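Local coordinates for microtubule-associated protein 1A/1B, light chain 3, putative (Trypanosoma brucei, PDB 3H9D) that belongs to the ubiquitin-like Atg8 family and probably acts in autophagy, where its relatives are conjugated to phosphatidylethanolamine on membranes, at residues D30-C36 with C50-S56; D57-F63 with L88-M94; R17-A21 with D103-Y109. All blocks are in the same frame, centred on the assembly; numbering follows the deposited sequence.

Contact 1 (D30-C36 with C50-S56); sequences DRLPIIC and CKFLVPS
Strands 31-36 and 51-55 run antiparallel, their axes 4.2 Å apart at closest and at 151°. Leu32/Val54 and Ile34/Phe52 are hydrogen-bonded pairs; Arg31/Pro55, Pro33/Leu53 and Ile35/Lys51 are non-hydrogen-bonded. Leu32 N reaches Val54 O (2.8 Å) and Val54 N returns to Leu32 O (2.9 Å); Ile34 N to Phe52 O and Phe52 N to Ile34 O are both 2.7 Å. Two further bonds extend the pairing: Ser56 N to Asp30 O (3.1 Å) and Cys36 N to Cys50 O (2.7 Å). Both prolines occupy non-hydrogen-bonded positions, where this pairing asks no N-H of them. On Pro33's face, Arg31 (chi1 m) reaches across strand 51-55 so that its NH1 donates to Leu53 O at 3.0 Å, with Pro55 CG over one guanidinium face. Lys51 sends its amine to Asp20. The opposite face is apolar: Ile34 CD1 meets Val54 CG2 (4.0 Å), and Cys36 CB lies 3.8 Å from Phe52 CE1, beneath helix 60-71. This is the beta hairpin of the ubiquitin-like fold. Its chemistry implies a backbone satisfied on the shared side; 51-55 is the outermost strand within this chain, its outward-facing Leu53 O taken by Arg31, the rest being the edge where Atg8 relatives pair with partner peptides.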
loop_
_atom_site.group_PDB
_atom_site.type_symbol
_atom_site.label_atom_id
_atom_site.label_comp_id
_atom_site.label_asym_id
_atom_site.label_seq_id
_atom_site.Cartn_x
_atom_site.Cartn_y
_atom_site.Cartn_z
ATOM N N ASP A 30 -15.665 -2.139 23.083
ATOM C CA ASP A 30 -14.628 -2.434 24.071
ATOM C C ASP A 30 -13.290 -2.872 23.453
ATOM O O ASP A 30 -12.317 -3.116 24.177
ATOM C CB ASP A 30 -15.132 -3.462 25.107
ATOM C CG ASP A 30 -15.676 -4.756 24.473
ATOM O OD1 ASP A 30 -15.507 -5.825 25.097
ATOM O OD2 ASP A 30 -16.285 -4.719 23.376
ATOM N N ARG A 31 -13.237 -2.945 22.119
ATOM C CA ARG A 31 -12.076 -3.506 21.405
ATOM C C ARG A 31 -11.357 -2.531 20.471
ATOM O O ARG A 31 -11.881 -1.462 20.120
ATOM C CB ARG A 31 -12.456 -4.780 20.641
ATOM C CG ARG A 31 -13.278 -5.744 21.458
ATOM C CD ARG A 31 -12.912 -7.177 21.211
ATOM N NE ARG A 31 -13.402 -7.992 22.315
ATOM C CZ ARG A 31 -12.849 -9.125 22.731
ATOM N NH1 ARG A 31 -11.760 -9.601 22.143
ATOM N NH2 ARG A 31 -13.380 -9.772 23.759
ATOM N N LEU A 32 -10.142 -2.917 20.083
ATOM C CA LEU A 32 -9.300 -2.102 19.216
ATOM C C LEU A 32 -8.890 -2.918 17.999
ATOM O O LEU A 32 -8.408 -4.042 18.145
ATOM C CB LEU A 32 -8.065 -1.607 19.977
ATOM C CG LEU A 32 -8.320 -0.777 21.229
ATOM C CD1 LEU A 32 -7.053 -0.702 22.047
ATOM C CD2 LEU A 32 -8.824 0.614 20.858
ATOM N N PRO A 33 -9.095 -2.363 16.790
ATOM C CA PRO A 33 -8.799 -3.118 15.569
ATOM C C PRO A 33 -7.313 -3.079 15.214
ATOM O O PRO A 33 -6.750 -2.012 14.956
ATOM C CB PRO A 33 -9.658 -2.423 14.516
ATOM C CG PRO A 33 -9.796 -1.027 14.993
ATOM C CD PRO A 33 -9.636 -1.023 16.495
ATOM N N ILE A 34 -6.696 -4.251 15.223
ATOM C CA ILE A 34 -5.258 -4.383 15.057
ATOM C C ILE A 34 -4.926 -5.245 13.833
ATOM O O ILE A 34 -5.525 -6.306 13.624
ATOM C CB ILE A 34 -4.599 -4.943 16.379
ATOM C CG1 ILE A 34 -4.183 -3.799 17.309
ATOM C CG2 ILE A 34 -3.387 -5.815 16.105
ATOM C CD1 ILE A 34 -5.316 -3.200 18.120
ATOM N N ILE A 35 -3.993 -4.763 13.013
ATOM C CA ILE A 35 -3.402 -5.582 11.933
ATOM C C ILE A 35 -2.010 -6.039 12.389
ATOM O O ILE A 35 -1.188 -5.225 12.792
ATOM C CB ILE A 35 -3.317 -4.814 10.563
ATOM C CG1 ILE A 35 -4.690 -4.302 10.115
ATOM C CG2 ILE A 35 -2.670 -5.682 9.447
ATOM C CD1 ILE A 35 -5.707 -5.390 9.845
ATOM N N CYS A 36 -1.751 -7.339 12.319
ATOM C CA CYS A 36 -0.518 -7.897 12.866
ATOM C C CYS A 36 0.206 -8.757 11.843
ATOM O O CYS A 36 -0.242 -9.869 11.522
ATOM C CB CYS A 36 -0.833 -8.709 14.129
ATOM S SG CYS A 36 0.454 -8.657 15.377
ATOM N N CYS A 50 -4.746 -11.870 10.158
ATOM C CA CYS A 50 -3.844 -10.941 10.806
ATOM C C CYS A 50 -4.591 -9.820 11.518
ATOM O O CYS A 50 -3.985 -8.873 11.985
ATOM C CB CYS A 50 -2.909 -10.357 9.754
ATOM S SG CYS A 50 -3.758 -9.269 8.604
ATOM N N LYS A 51 -5.911 -9.926 11.592
ATOM C CA LYS A 51 -6.731 -8.902 12.213
ATOM C C LYS A 51 -7.136 -9.320 13.628
ATOM O O LYS A 51 -7.686 -10.403 13.846
ATOM C CB LYS A 51 -7.962 -8.630 11.358
ATOM C CG LYS A 51 -8.560 -7.241 11.503
ATOM C CD LYS A 51 -9.824 -7.097 10.669
ATOM C CE LYS A 51 -9.683 -7.773 9.320
ATOM N NZ LYS A 51 -11.015 -8.003 8.688
ATOM N N PHE A 52 -6.840 -8.454 14.586
ATOM C CA PHE A 52 -7.171 -8.704 15.982
ATOM C C PHE A 52 -8.101 -7.647 16.500
ATOM O O PHE A 52 -7.922 -6.466 16.241
ATOM C CB PHE A 52 -5.913 -8.773 16.846
ATOM C CG PHE A 52 -5.099 -10.000 16.604
ATOM C CD1 PHE A 52 -4.151 -10.029 15.573
ATOM C CD2 PHE A 52 -5.300 -11.141 17.381
ATOM C CE1 PHE A 52 -3.406 -11.173 15.323
ATOM C CE2 PHE A 52 -4.557 -12.296 17.149
ATOM C CZ PHE A 52 -3.606 -12.318 16.117
ATOM N N LEU A 53 -9.124 -8.100 17.207
ATOM C CA LEU A 53 -10.036 -7.222 17.901
ATOM C C LEU A 53 -9.619 -7.361 19.356
ATOM O O LEU A 53 -9.995 -8.314 20.030
ATOM C CB LEU A 53 -11.477 -7.676 17.653
ATOM C CG LEU A 53 -12.146 -7.321 16.308
ATOM C CD1 LEU A 53 -11.321 -7.652 15.042
ATOM C CD2 LEU A 53 -13.501 -7.975 16.229
ATOM N N VAL A 54 -8.806 -6.407 19.808
ATOM C CA VAL A 54 -8.027 -6.522 21.042
ATOM C C VAL A 54 -8.706 -5.763 22.183
ATOM O O VAL A 54 -8.979 -4.564 22.046
ATOM C CB VAL A 54 -6.559 -5.990 20.831
ATOM C CG1 VAL A 54 -5.736 -6.025 22.129
ATOM C CG2 VAL A 54 -5.855 -6.769 19.730
ATOM N N PRO A 55 -8.978 -6.460 23.312
ATOM C CA PRO A 55 -9.531 -5.805 24.503
ATOM C C PRO A 55 -8.703 -4.573 24.850
ATOM O O PRO A 55 -7.487 -4.673 25.012
ATOM C CB PRO A 55 -9.384 -6.870 25.591
ATOM C CG PRO A 55 -9.414 -8.167 24.867
ATOM C CD PRO A 55 -8.777 -7.907 23.519
ATOM N N SER A 56 -9.358 -3.422 24.944
ATOM C CA SER A 56 -8.670 -2.136 25.122
ATOM C C SER A 56 -7.988 -1.968 26.485
ATOM O O SER A 56 -7.368 -0.935 26.752
ATOM C CB SER A 56 -9.659 -0.998 24.890
ATOM O OG SER A 56 -8.979 0.228 24.675
#

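Contact 2 (D57-F63 with L88-M94); sequences DLTVGQF and LPSSAQM
Residues 88-94, which include a type I turn from Pro89 to Ala92 closed by Ala92 N to Pro89 O (2.9 Å), wrap round the first residues of helix 60-71. Thr59 and Gln93 form a single backbone bridge, CA atoms 4.2 Å apart. Three backbone hydrogen bonds fix the fit: Met94 N to Leu58 O (2.9 Å), Val60 N to Ala92 O (2.7 Å) and Gly61 N to Ser90 O (2.9 Å). The main bump is Val60 (chi1 t). Its CG1 meets Leu88 CB at 3.8 Å, its CG2 meets CB of small Ala92 at 3.8 Å and Met94 SD at 4.0 Å, and its CB rests 3.4 Å from Pro89 O; compact and beta-branched, it fills this hollow. Gly61 supplies the complementary gap, since a beta carbon there would fall about 3.1 Å from Ser90 CB. Met94, m at chi1, chi2 and chi3, curls inward: its SD lies 5.0 Å from the Phe63 ring centroid, an oblique Met-aromatic contact, its CE packs on Phe63 CD2 (3.9 Å), and its CG lies 4.2 Å from Leu58 CB. Ile97 of the following helix touches Val60, Leu88 and Ala92. Thr59 is the N-cap: its OG1 accepts from Gln62 N (3.3 Å), and Gln62 OE1 accepts from Thr59 N (2.9 Å). That reciprocal pair is a capping box, opening the helix that packs across the sheet of this ubiquitin-like beta-grasp fold.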
loop_
_atom_site.group_PDB
_atom_site.type_symbol
_atom_site.label_atom_id
_atom_site.label_comp_id
_atom_site.label_asym_id
_atom_site.label_seq_id
_atom_site.Cartn_x
_atom_site.Cartn_y
_atom_site.Cartn_z
ATOM N N ASP A 57 -8.118 -2.990 27.335
ATOM C CA ASP A 57 -7.520 -3.033 28.675
ATOM C C ASP A 57 -6.197 -3.806 28.707
ATOM O O ASP A 57 -5.596 -3.987 29.777
ATOM C CB ASP A 57 -8.504 -3.664 29.672
ATOM C CG ASP A 57 -9.116 -4.950 29.151
ATOM O OD1 ASP A 57 -9.095 -5.970 29.871
ATOM O OD2 ASP A 57 -9.622 -4.946 28.009
ATOM N N LEU A 58 -5.745 -4.259 27.540
ATOM C CA LEU A 58 -4.512 -5.018 27.446
ATOM C C LEU A 58 -3.277 -4.130 27.403
ATOM O O LEU A 58 -3.301 -3.025 26.853
ATOM C CB LEU A 58 -4.548 -5.953 26.233
ATOM C CG LEU A 58 -4.923 -7.419 26.481
ATOM C CD1 LEU A 58 -6.178 -7.586 27.323
ATOM C CD2 LEU A 58 -5.046 -8.186 25.179
ATOM N N THR A 59 -2.204 -4.612 28.024
ATOM C CA THR A 59 -0.888 -4.019 27.841
ATOM C C THR A 59 -0.283 -4.637 26.584
ATOM O O THR A 59 -0.788 -5.646 26.074
ATOM C CB THR A 59 0.052 -4.284 29.043
ATOM O OG1 THR A 59 0.140 -5.693 29.294
ATOM C CG2 THR A 59 -0.441 -3.565 30.292
ATOM N N VAL A 60 0.792 -4.038 26.086
ATOM C CA VAL A 60 1.549 -4.642 24.997
ATOM C C VAL A 60 1.923 -6.075 25.375
ATOM O O VAL A 60 1.692 -6.994 24.600
ATOM C CB VAL A 60 2.791 -3.788 24.599
ATOM C CG1 VAL A 60 3.766 -4.582 23.708
ATOM C CG2 VAL A 60 2.350 -2.498 23.914
ATOM N N GLY A 61 2.451 -6.259 26.585
ATOM C CA GLY A 61 2.855 -7.579 27.073
ATOM C C GLY A 61 1.776 -8.652 27.037
ATOM O O GLY A 61 2.061 -9.817 26.748
ATOM N N GLN A 62 0.540 -8.264 27.342
ATOM C CA GLN A 62 -0.592 -9.188 27.271
ATOM C C GLN A 62 -0.990 -9.539 25.838
ATOM O O GLN A 62 -1.242 -10.709 25.545
ATOM C CB GLN A 62 -1.797 -8.626 28.023
ATOM C CG GLN A 62 -1.688 -8.711 29.532
ATOM C CD GLN A 62 -2.690 -7.813 30.222
ATOM O OE1 GLN A 62 -2.602 -6.589 30.134
ATOM N NE2 GLN A 62 -3.648 -8.417 30.915
ATOM N N PHE A 63 -1.066 -8.538 24.955
ATOM C CA PHE A 63 -1.347 -8.808 23.530
ATOM C C PHE A 63 -0.308 -9.761 22.935
ATOM O O PHE A 63 -0.649 -10.655 22.169
ATOM C CB PHE A 63 -1.461 -7.528 22.687
ATOM C CG PHE A 63 -1.527 -7.794 21.191
ATOM C CD1 PHE A 63 -2.620 -8.472 20.631
ATOM C CD2 PHE A 63 -0.482 -7.392 20.345
ATOM C CE1 PHE A 63 -2.679 -8.745 19.253
ATOM C CE2 PHE A 63 -0.533 -7.654 18.959
ATOM C CZ PHE A 63 -1.635 -8.336 18.414
ATOM N N LEU A 88 8.154 -2.257 20.809
ATOM C CA LEU A 88 7.261 -1.792 21.865
ATOM C C LEU A 88 7.632 -2.357 23.231
ATOM O O LEU A 88 7.969 -3.542 23.342
ATOM C CB LEU A 88 5.809 -2.141 21.543
ATOM C CG LEU A 88 5.077 -1.319 20.493
ATOM C CD1 LEU A 88 3.669 -1.871 20.327
ATOM C CD2 LEU A 88 5.035 0.135 20.894
ATOM N N PRO A 89 7.568 -1.508 24.276
ATOM C CA PRO A 89 7.754 -2.032 25.623
ATOM C C PRO A 89 6.471 -2.712 26.095
ATOM O O PRO A 89 5.388 -2.130 26.005
ATOM C CB PRO A 89 8.065 -0.781 26.454
ATOM C CG PRO A 89 7.432 0.345 25.718
ATOM C CD PRO A 89 7.330 -0.049 24.268
ATOM N N SER A 90 6.603 -3.942 26.580
ATOM C CA SER A 90 5.472 -4.710 27.097
ATOM C C SER A 90 4.662 -3.996 28.194
ATOM O O SER A 90 3.512 -4.358 28.461
ATOM C CB SER A 90 5.944 -6.084 27.571
ATOM O OG SER A 90 7.127 -5.981 28.331
ATOM N N SER A 91 5.265 -2.970 28.794
ATOM C CA SER A 91 4.659 -2.159 29.854
ATOM C C SER A 91 3.591 -1.209 29.320
ATOM O O SER A 91 2.684 -0.804 30.055
ATOM C CB SER A 91 5.737 -1.326 30.550
ATOM O OG SER A 91 6.968 -2.025 30.617
ATOM N N ALA A 92 3.717 -0.839 28.047
ATOM C CA ALA A 92 2.809 0.116 27.426
ATOM C C ALA A 92 1.383 -0.428 27.325
ATOM O O ALA A 92 1.163 -1.641 27.244
ATOM C CB ALA A 92 3.331 0.531 26.064
ATOM N N GLN A 93 0.419 0.485 27.351
ATOM C CA GLN A 93 -0.985 0.128 27.238
ATOM C C GLN A 93 -1.341 0.077 25.763
ATOM O O GLN A 93 -1.152 1.065 25.054
ATOM C CB GLN A 93 -1.861 1.181 27.929
ATOM C CG GLN A 93 -1.549 1.442 29.408
ATOM C CD GLN A 93 -1.632 0.193 30.286
ATOM O OE1 GLN A 93 -0.847 0.041 31.230
ATOM N NE2 GLN A 93 -2.586 -0.700 29.988
ATOM N N MET A 94 -1.855 -1.061 25.295
ATOM C CA MET A 94 -2.266 -1.175 23.890
ATOM C C MET A 94 -3.049 0.057 23.427
ATOM O O MET A 94 -2.818 0.572 22.331
ATOM C CB MET A 94 -3.076 -2.452 23.646
ATOM C CG MET A 94 -2.222 -3.708 23.493
ATOM S SD MET A 94 -1.072 -3.624 22.104
ATOM C CE MET A 94 -2.183 -3.849 20.704
#

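Contact 3 (R17-A21 with D103-Y109); sequences RQSDA and DEDGFLY
Asp105 OD2 is the polar centre, accepting from Arg17 NE (2.8 Å) and Arg17 NH2 (2.9 Å) in a salt bridge and from Tyr109 OH at 2.7 Å. Asp103 OD1 extends the network through a long salt bridge to Arg17 NH2 (3.8 Å), and its OD2 pairs with Lys9. Each aspartate also shapes its own loop through an Asx turn: Asp105 N to Asp103 OD1 (3.2 Å) and Phe107 N to Asp105 OD1 (2.9 Å). A type I turn, Asp103 to Gly106, is closed by Gly106 N to Asp103 O (2.9 Å); Gly106 takes phi 100°, awkward for other residues. Against the helix, Asp105 O receives a CA-H contact from Gln18 CA at 3.3 Å. Ala21 is small enough to sit on the Phe107 ring (chi1 m), a CH-pi contact with CB 4.0 Å from the centroid. Helix 14-27 is thus fastened to the loop between helix 94-101 and strand 108-113, with helix 7-11 beside Arg17 and Tyr109, and Pro33 and Ile35 of strand 31-38 against Phe107.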
loop_
_atom_site.group_PDB
_atom_site.type_symbol
_atom_site.label_atom_id
_atom_site.label_comp_id
_atom_site.label_asym_id
_atom_site.label_seq_id
_atom_site.Cartn_x
_atom_site.Cartn_y
_atom_site.Cartn_z
ATOM N N ARG A 17 -11.239 -0.748 4.140
ATOM C CA ARG A 17 -10.457 -0.848 5.387
ATOM C C ARG A 17 -11.014 0.094 6.461
ATOM O O ARG A 17 -11.174 -0.294 7.614
ATOM C CB ARG A 17 -8.965 -0.555 5.140
ATOM C CG ARG A 17 -8.133 -1.728 4.564
ATOM C CD ARG A 17 -6.962 -1.251 3.691
ATOM N NE ARG A 17 -6.360 -0.074 4.293
ATOM C CZ ARG A 17 -5.789 0.951 3.667
ATOM N NH1 ARG A 17 -5.648 1.012 2.337
ATOM N NH2 ARG A 17 -5.332 1.930 4.422
ATOM N N GLN A 18 -11.298 1.328 6.058
ATOM C CA GLN A 18 -11.883 2.349 6.918
ATOM C C GLN A 18 -13.254 1.925 7.458
ATOM O O GLN A 18 -13.545 2.107 8.653
ATOM C CB GLN A 18 -11.982 3.678 6.159
ATOM C CG GLN A 18 -12.505 4.860 6.978
ATOM C CD GLN A 18 -12.762 6.097 6.124
ATOM O OE1 GLN A 18 -13.377 6.017 5.056
ATOM N NE2 GLN A 18 -12.288 7.249 6.592
ATOM N N SER A 19 -14.079 1.354 6.582
ATOM C CA SER A 19 -15.406 0.871 6.965
ATOM C C SER A 19 -15.340 -0.352 7.874
ATOM O O SER A 19 -16.217 -0.554 8.717
ATOM C CB SER A 19 -16.245 0.561 5.722
ATOM O OG SER A 19 -16.490 1.748 4.993
ATOM N N ASP A 20 -14.317 -1.177 7.674
ATOM C CA ASP A 20 -14.109 -2.366 8.486
ATOM C C ASP A 20 -13.752 -1.949 9.917
ATOM O O ASP A 20 -14.377 -2.402 10.865
ATOM C CB ASP A 20 -13.019 -3.254 7.875
ATOM C CG ASP A 20 -12.917 -4.613 8.543
ATOM O OD1 ASP A 20 -13.753 -4.933 9.417
ATOM O OD2 ASP A 20 -11.993 -5.381 8.191
ATOM N N ALA A 21 -12.759 -1.071 10.055
ATOM C CA ALA A 21 -12.280 -0.628 11.362
ATOM C C ALA A 21 -13.369 0.091 12.161
ATOM O O ALA A 21 -13.378 0.031 13.394
ATOM C CB ALA A 21 -11.074 0.272 11.199
ATOM N N ASP A 103 -3.419 4.073 12.095
ATOM C CA ASP A 103 -3.451 4.470 10.692
ATOM C C ASP A 103 -4.724 5.278 10.428
ATOM O O ASP A 103 -5.690 5.187 11.178
ATOM C CB ASP A 103 -3.415 3.210 9.802
ATOM C CG ASP A 103 -3.075 3.510 8.352
ATOM O OD1 ASP A 103 -4.006 3.624 7.529
ATOM O OD2 ASP A 103 -1.875 3.631 8.035
ATOM N N GLU A 104 -4.709 6.068 9.363
ATOM C CA GLU A 104 -5.878 6.801 8.880
ATOM C C GLU A 104 -7.131 5.929 8.697
ATOM O O GLU A 104 -8.254 6.390 8.928
ATOM C CB GLU A 104 -5.534 7.494 7.559
ATOM O OE1 GLU A 104 -7.510 9.149 5.449
ATOM O OE2 GLU A 104 -6.426 10.398 7.921
ATOM N N ASP A 105 -6.939 4.671 8.296
ATOM C CA ASP A 105 -8.067 3.756 8.118
ATOM C C ASP A 105 -8.700 3.279 9.436
ATOM O O ASP A 105 -9.766 2.655 9.422
ATOM C CB ASP A 105 -7.712 2.580 7.186
ATOM C CG ASP A 105 -6.639 1.660 7.753
ATOM O OD1 ASP A 105 -6.293 1.758 8.953
ATOM O OD2 ASP A 105 -6.136 0.820 6.976
ATOM N N GLY A 106 -8.050 3.591 10.562
ATOM C CA GLY A 106 -8.573 3.253 11.894
ATOM C C GLY A 106 -7.936 2.020 12.513
ATOM O O GLY A 106 -8.205 1.692 13.676
ATOM N N PHE A 107 -7.103 1.333 11.727
ATOM C CA PHE A 107 -6.376 0.148 12.180
ATOM C C PHE A 107 -5.046 0.557 12.788
ATOM O O PHE A 107 -4.454 1.552 12.376
ATOM C CB PHE A 107 -6.119 -0.823 11.016
ATOM C CG PHE A 107 -7.286 -1.714 10.687
ATOM C CD1 PHE A 107 -7.978 -1.566 9.484
ATOM C CD2 PHE A 107 -7.688 -2.719 11.574
ATOM C CE1 PHE A 107 -9.071 -2.396 9.171
ATOM C CE2 PHE A 107 -8.771 -3.553 11.274
ATOM C CZ PHE A 107 -9.469 -3.389 10.065
ATOM N N LEU A 108 -4.593 -0.204 13.780
ATOM C CA LEU A 108 -3.225 -0.099 14.265
ATOM C C LEU A 108 -2.401 -1.184 13.591
ATOM O O LEU A 108 -2.670 -2.369 13.773
ATOM C CB LEU A 108 -3.158 -0.255 15.793
ATOM C CG LEU A 108 -1.768 -0.319 16.450
ATOM C CD1 LEU A 108 -1.095 1.046 16.420
ATOM C CD2 LEU A 108 -1.849 -0.841 17.879
ATOM N N TYR A 109 -1.401 -0.779 12.812
ATOM C CA TYR A 109 -0.545 -1.741 12.111
ATOM C C TYR A 109 0.664 -2.122 12.948
ATOM O O TYR A 109 1.500 -1.283 13.276
ATOM C CB TYR A 109 -0.112 -1.204 10.737
ATOM C CG TYR A 109 -1.233 -1.184 9.735
ATOM C CD1 TYR A 109 -2.221 -0.194 9.775
ATOM C CD2 TYR A 109 -1.321 -2.160 8.757
ATOM C CE1 TYR A 109 -3.272 -0.189 8.855
ATOM C CE2 TYR A 109 -2.355 -2.154 7.828
ATOM C CZ TYR A 109 -3.327 -1.171 7.881
ATOM O OH TYR A 109 -4.350 -1.188 6.955
#

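Contacts 1 and 2 follow one another along the chain, whereas contact 3 joins segments flanking both. Phe63 joins contact 2 to contact 1, its CE1 3.8 Å from Phe52 CG. Contacts 1 and 3 share the sheet: Ile35 N and Leu108 O are 2.8 Å apart, a probable hydrogen bond, and Lys51 NZ bridges to Asp20 OD2 at 2.8 Å. Contacts 2 and 3, centres about 20 Å apart, meet through Met94 CE and Leu108 CD2 (4.1 Å). One bound calcium ion lies about 7 Å from the side chain of Phe52, another about 7 Å from that of Arg17. Strand 51-55 lies between helices 14-27 and 60-71, consistent with the paired hydrophobic pockets of Atg8 relatives.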